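Long-range contact in polyketide synthase PksL (Bacillus subtilis, PDB 5E1V), which probably dehydrates beta-hydroxyacyl intermediates during bacillaene assembly, through the monomeric dehydratase domain of a trans-AT polyketide synthase split module: residues A225-R236 / L253-A264. Sequence-based numbering, arbitrary orientation.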
loop_
_atom_site.group_PDB
_atom_site.type_symbol
_atom_site.label_atom_id
_atom_site.label_comp_id
_atom_site.label_asym_id
_atom_site.label_seq_id
_atom_site.Cartn_x
_atom_site.Cartn_y
_atom_site.Cartn_z
ATOM N N ALA A 225 3.554 4.583 11.864
ATOM C CA ALA A 225 4.304 3.353 12.104
ATOM C C ALA A 225 5.435 3.574 13.151
ATOM O O ALA A 225 6.161 4.579 13.111
ATOM C CB ALA A 225 4.898 2.842 10.786
ATOM N N SER A 226 5.460 2.677 14.129
ATOM C CA SER A 226 6.503 2.602 15.172
ATOM C C SER A 226 7.628 1.620 14.774
ATOM O O SER A 226 8.636 1.559 15.423
ATOM C CB SER A 226 5.877 2.154 16.528
ATOM O OG SER A 226 5.319 0.830 16.489
ATOM N N ALA A 227 7.438 0.815 13.728
ATOM C CA ALA A 227 8.466 -0.138 13.293
ATOM C C ALA A 227 8.229 -0.475 11.800
ATOM O O ALA A 227 7.166 -0.254 11.220
ATOM C CB ALA A 227 8.469 -1.405 14.139
ATOM N N LEU A 228 9.285 -0.911 11.163
ATOM C CA LEU A 228 9.222 -1.288 9.759
ATOM C C LEU A 228 8.393 -2.528 9.521
ATOM O O LEU A 228 8.273 -3.426 10.396
ATOM C CB LEU A 228 10.656 -1.546 9.296
ATOM C CG LEU A 228 11.689 -0.436 9.403
ATOM C CD1 LEU A 228 12.924 -0.733 8.489
ATOM C CD2 LEU A 228 11.167 0.955 8.998
ATOM N N LEU A 229 7.832 -2.659 8.320
ATOM C CA LEU A 229 7.190 -3.880 7.908
ATOM C C LEU A 229 7.894 -4.426 6.692
ATOM O O LEU A 229 7.679 -3.944 5.615
ATOM C CB LEU A 229 5.721 -3.623 7.560
ATOM C CG LEU A 229 4.960 -3.054 8.727
ATOM C CD1 LEU A 229 3.641 -2.407 8.231
ATOM C CD2 LEU A 229 4.661 -4.151 9.678
ATOM N N GLN A 230 8.712 -5.463 6.879
ATOM C CA GLN A 230 9.638 -5.899 5.829
ATOM C C GLN A 230 9.373 -7.277 5.253
ATOM O O GLN A 230 9.279 -7.421 4.037
ATOM C CB GLN A 230 11.047 -5.872 6.356
ATOM C CG GLN A 230 11.451 -4.552 6.999
ATOM C CD GLN A 230 12.866 -4.493 7.414
ATOM O OE1 GLN A 230 13.173 -4.798 8.540
ATOM N NE2 GLN A 230 13.732 -3.977 6.563
ATOM N N THR A 231 9.267 -8.287 6.148
ATOM C CA THR A 231 9.127 -9.719 5.779
ATOM C C THR A 231 7.742 -10.307 5.942
ATOM O O THR A 231 7.325 -11.253 5.194
ATOM C CB THR A 231 10.121 -10.543 6.590
ATOM O OG1 THR A 231 10.060 -10.100 7.975
ATOM C CG2 THR A 231 11.519 -10.309 6.136
ATOM N N ASP A 232 7.009 -9.792 6.933
ATOM C CA ASP A 232 5.752 -10.433 7.332
ATOM C C ASP A 232 4.980 -9.463 8.195
ATOM O O ASP A 232 5.585 -8.548 8.758
ATOM C CB ASP A 232 6.031 -11.779 8.111
ATOM C CG ASP A 232 6.813 -11.571 9.399
ATOM O OD1 ASP A 232 8.050 -11.550 9.372
ATOM O OD2 ASP A 232 6.191 -11.305 10.445
ATOM N N CYS A 233 3.651 -9.666 8.307
ATOM C CA CYS A 233 2.919 -8.973 9.302
ATOM C C CYS A 233 1.632 -9.692 9.522
ATOM O O CYS A 233 1.232 -10.585 8.713
ATOM C CB CYS A 233 2.660 -7.523 8.846
ATOM S SG CYS A 233 1.734 -7.402 7.307
ATOM N N MET A 234 0.955 -9.275 10.600
ATOM C CA MET A 234 -0.383 -9.682 10.843
ATOM C C MET A 234 -1.278 -8.458 10.700
ATOM O O MET A 234 -1.170 -7.519 11.462
ATOM C CB MET A 234 -0.489 -10.304 12.243
ATOM C CG MET A 234 0.371 -11.570 12.427
ATOM S SD MET A 234 -0.548 -12.985 11.778
ATOM C CE MET A 234 0.646 -14.310 11.978
ATOM N N THR A 235 -2.145 -8.470 9.710
ATOM C CA THR A 235 -3.056 -7.330 9.492
ATOM C C THR A 235 -4.508 -7.589 9.908
ATOM O O THR A 235 -5.201 -8.487 9.370
ATOM C CB THR A 235 -3.094 -6.881 8.035
ATOM O OG1 THR A 235 -1.759 -6.642 7.604
ATOM C CG2 THR A 235 -3.987 -5.642 7.879
ATOM N N ARG A 236 -5.023 -6.702 10.748
ATOM C CA ARG A 236 -6.400 -6.852 11.169
ATOM C C ARG A 236 -7.219 -5.784 10.530
ATOM O O ARG A 236 -6.800 -4.621 10.451
ATOM C CB ARG A 236 -6.531 -6.723 12.684
ATOM C CG ARG A 236 -8.001 -6.839 13.121
ATOM C CD ARG A 236 -8.156 -6.678 14.599
ATOM N NE ARG A 236 -7.820 -5.344 15.063
ATOM C CZ ARG A 236 -7.520 -5.090 16.334
ATOM N NH1 ARG A 236 -7.586 -6.069 17.235
ATOM N NH2 ARG A 236 -7.208 -3.875 16.728
ATOM N N LEU A 253 -6.580 -0.355 8.010
ATOM C CA LEU A 253 -5.672 -1.494 8.091
ATOM C C LEU A 253 -4.788 -1.376 9.325
ATOM O O LEU A 253 -4.111 -0.377 9.498
ATOM C CB LEU A 253 -4.767 -1.581 6.793
ATOM C CG LEU A 253 -5.404 -1.715 5.405
ATOM C CD1 LEU A 253 -4.363 -1.744 4.238
ATOM C CD2 LEU A 253 -6.421 -2.871 5.328
ATOM N N GLU A 254 -4.763 -2.403 10.191
ATOM C CA GLU A 254 -3.978 -2.313 11.424
ATOM C C GLU A 254 -2.865 -3.328 11.338
ATOM O O GLU A 254 -3.149 -4.481 11.167
ATOM C CB GLU A 254 -4.873 -2.571 12.652
ATOM C CG GLU A 254 -5.991 -1.566 12.741
ATOM C CD GLU A 254 -6.890 -1.863 13.911
ATOM O OE1 GLU A 254 -6.497 -1.499 15.065
ATOM O OE2 GLU A 254 -7.931 -2.514 13.643
ATOM N N PHE A 255 -1.619 -2.906 11.439
ATOM C CA PHE A 255 -0.502 -3.798 11.298
ATOM C C PHE A 255 0.124 -4.235 12.615
ATOM O O PHE A 255 0.494 -3.433 13.441
ATOM C CB PHE A 255 0.523 -3.249 10.333
ATOM C CG PHE A 255 -0.063 -2.868 9.007
ATOM C CD1 PHE A 255 -0.591 -1.574 8.815
ATOM C CD2 PHE A 255 -0.050 -3.726 7.952
ATOM C CE1 PHE A 255 -1.103 -1.191 7.593
ATOM C CE2 PHE A 255 -0.606 -3.350 6.746
ATOM C CZ PHE A 255 -1.097 -2.089 6.553
ATOM N N PHE A 256 0.301 -5.554 12.743
ATOM C CA PHE A 256 0.962 -6.150 13.891
ATOM C C PHE A 256 2.170 -7.026 13.548
ATOM O O PHE A 256 2.148 -7.767 12.551
ATOM C CB PHE A 256 -0.069 -7.040 14.618
ATOM C CG PHE A 256 -1.239 -6.296 15.149
ATOM C CD1 PHE A 256 -2.323 -6.041 14.356
ATOM C CD2 PHE A 256 -1.264 -5.869 16.454
ATOM C CE1 PHE A 256 -3.392 -5.342 14.821
ATOM C CE2 PHE A 256 -2.345 -5.189 16.947
ATOM C CZ PHE A 256 -3.420 -4.928 16.122
ATOM N N ASN A 257 3.202 -6.987 14.399
ATOM C CA ASN A 257 4.351 -7.880 14.209
ATOM C C ASN A 257 4.017 -9.342 14.605
ATOM O O ASN A 257 2.944 -9.646 15.121
ATOM C CB ASN A 257 5.663 -7.319 14.812
ATOM C CG ASN A 257 5.636 -7.208 16.337
ATOM O OD1 ASN A 257 4.785 -7.828 16.986
ATOM N ND2 ASN A 257 6.489 -6.330 16.895
ATOM N N ALA A 258 4.931 -10.249 14.329
ATOM C CA ALA A 258 4.666 -11.672 14.543
ATOM C C ALA A 258 4.454 -11.963 16.045
ATOM O O ALA A 258 3.756 -12.916 16.414
ATOM C CB ALA A 258 5.828 -12.493 13.972
ATOM N N SER A 259 4.991 -11.104 16.891
ATOM C CA SER A 259 4.754 -11.199 18.316
ATOM C C SER A 259 3.388 -10.605 18.772
ATOM O O SER A 259 3.038 -10.681 19.931
ATOM C CB SER A 259 5.959 -10.620 19.045
ATOM O OG SER A 259 5.732 -9.296 19.396
ATOM N N GLY A 260 2.588 -10.057 17.851
ATOM C CA GLY A 260 1.256 -9.528 18.176
ATOM C C GLY A 260 1.167 -8.070 18.603
ATOM O O GLY A 260 0.068 -7.567 18.925
ATOM N N GLU A 261 2.284 -7.359 18.573
ATOM C CA GLU A 261 2.241 -5.965 18.972
ATOM C C GLU A 261 1.777 -5.087 17.799
ATOM O O GLU A 261 2.170 -5.336 16.668
ATOM C CB GLU A 261 3.579 -5.493 19.468
ATOM C CG GLU A 261 4.124 -6.285 20.656
ATOM C CD GLU A 261 5.631 -6.287 20.725
ATOM O OE1 GLU A 261 6.261 -6.035 19.697
ATOM O OE2 GLU A 261 6.216 -6.600 21.799
ATOM N N LYS A 262 0.894 -4.133 18.058
ATOM C CA LYS A 262 0.483 -3.167 16.977
ATOM C C LYS A 262 1.657 -2.262 16.652
ATOM O O LYS A 262 2.259 -1.663 17.556
ATOM C CB LYS A 262 -0.720 -2.338 17.358
ATOM C CG LYS A 262 -1.197 -1.417 16.231
ATOM C CD LYS A 262 -2.642 -0.972 16.426
ATOM C CE LYS A 262 -3.090 0.017 15.350
ATOM N NZ LYS A 262 -4.511 0.362 15.610
ATOM N N VAL A 263 2.033 -2.203 15.371
ATOM C CA VAL A 263 3.147 -1.349 14.907
ATOM C C VAL A 263 2.840 -0.312 13.806
ATOM O O VAL A 263 3.662 0.534 13.550
ATOM C CB VAL A 263 4.318 -2.171 14.428
ATOM C CG1 VAL A 263 4.808 -2.969 15.614
ATOM C CG2 VAL A 263 3.945 -3.110 13.250
ATOM N N ALA A 264 1.687 -0.415 13.170
ATOM C CA ALA A 264 1.305 0.548 12.203
ATOM C C ALA A 264 -0.198 0.599 11.970
ATOM O O ALA A 264 -0.966 -0.301 12.253
ATOM C CB ALA A 264 2.080 0.364 10.863
HETATM O O HOH W 1 6.892 -9.434 12.647
#
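M234 and R236 pair with F256 and E254 in two antiparallel hydrogen-bonded pairs, short strand axes 232-236 and 253-256 running 141° apart; M234 N to F256 O is 2.7 Å. At the other end, S226 N donates to V263 O (2.9 Å) beside the non-hydrogen-bonded pair A225-A264. Within 253-264, V263 and A264 both lie opposite F255, their N atoms sharing F255 O: a classic beta bulge. Residues 226-231 link strand 215-225 to strand 232-245, with 262-273 and 248-256 lying between them in the antiparallel order, consistent with the hot dog fold of polyketide synthase dehydratases. L229 and F255 pack on helix 190-203, whose S196 is hydrogen-bonded to T235 OG1. L229 CD1 lies off-centre over the F255 ring, 4.2 Å from its centroid, a CH-pi contact, while C233 SG meets that ring at its edge. On the face of M234 and F256, R236 grips E254 side-on: NE to OE2 3.2 Å, NH2 to OE1 3.0 Å, both oxygens near the guanidinium plane but met from above the carboxylate plane, the two planes 52° apart. R236 leaves the backbone with CG trans to N (chi1 178°) and bends at chi3, bringing F256 CZ over one guanidinium face. K262 NZ also binds E254 OE1, and K238 binds OE2. Replacing E254 by alanine would probably cost R236, K262 and K238 their shared carboxylate, leaving R236 to E121 and K262 to E265.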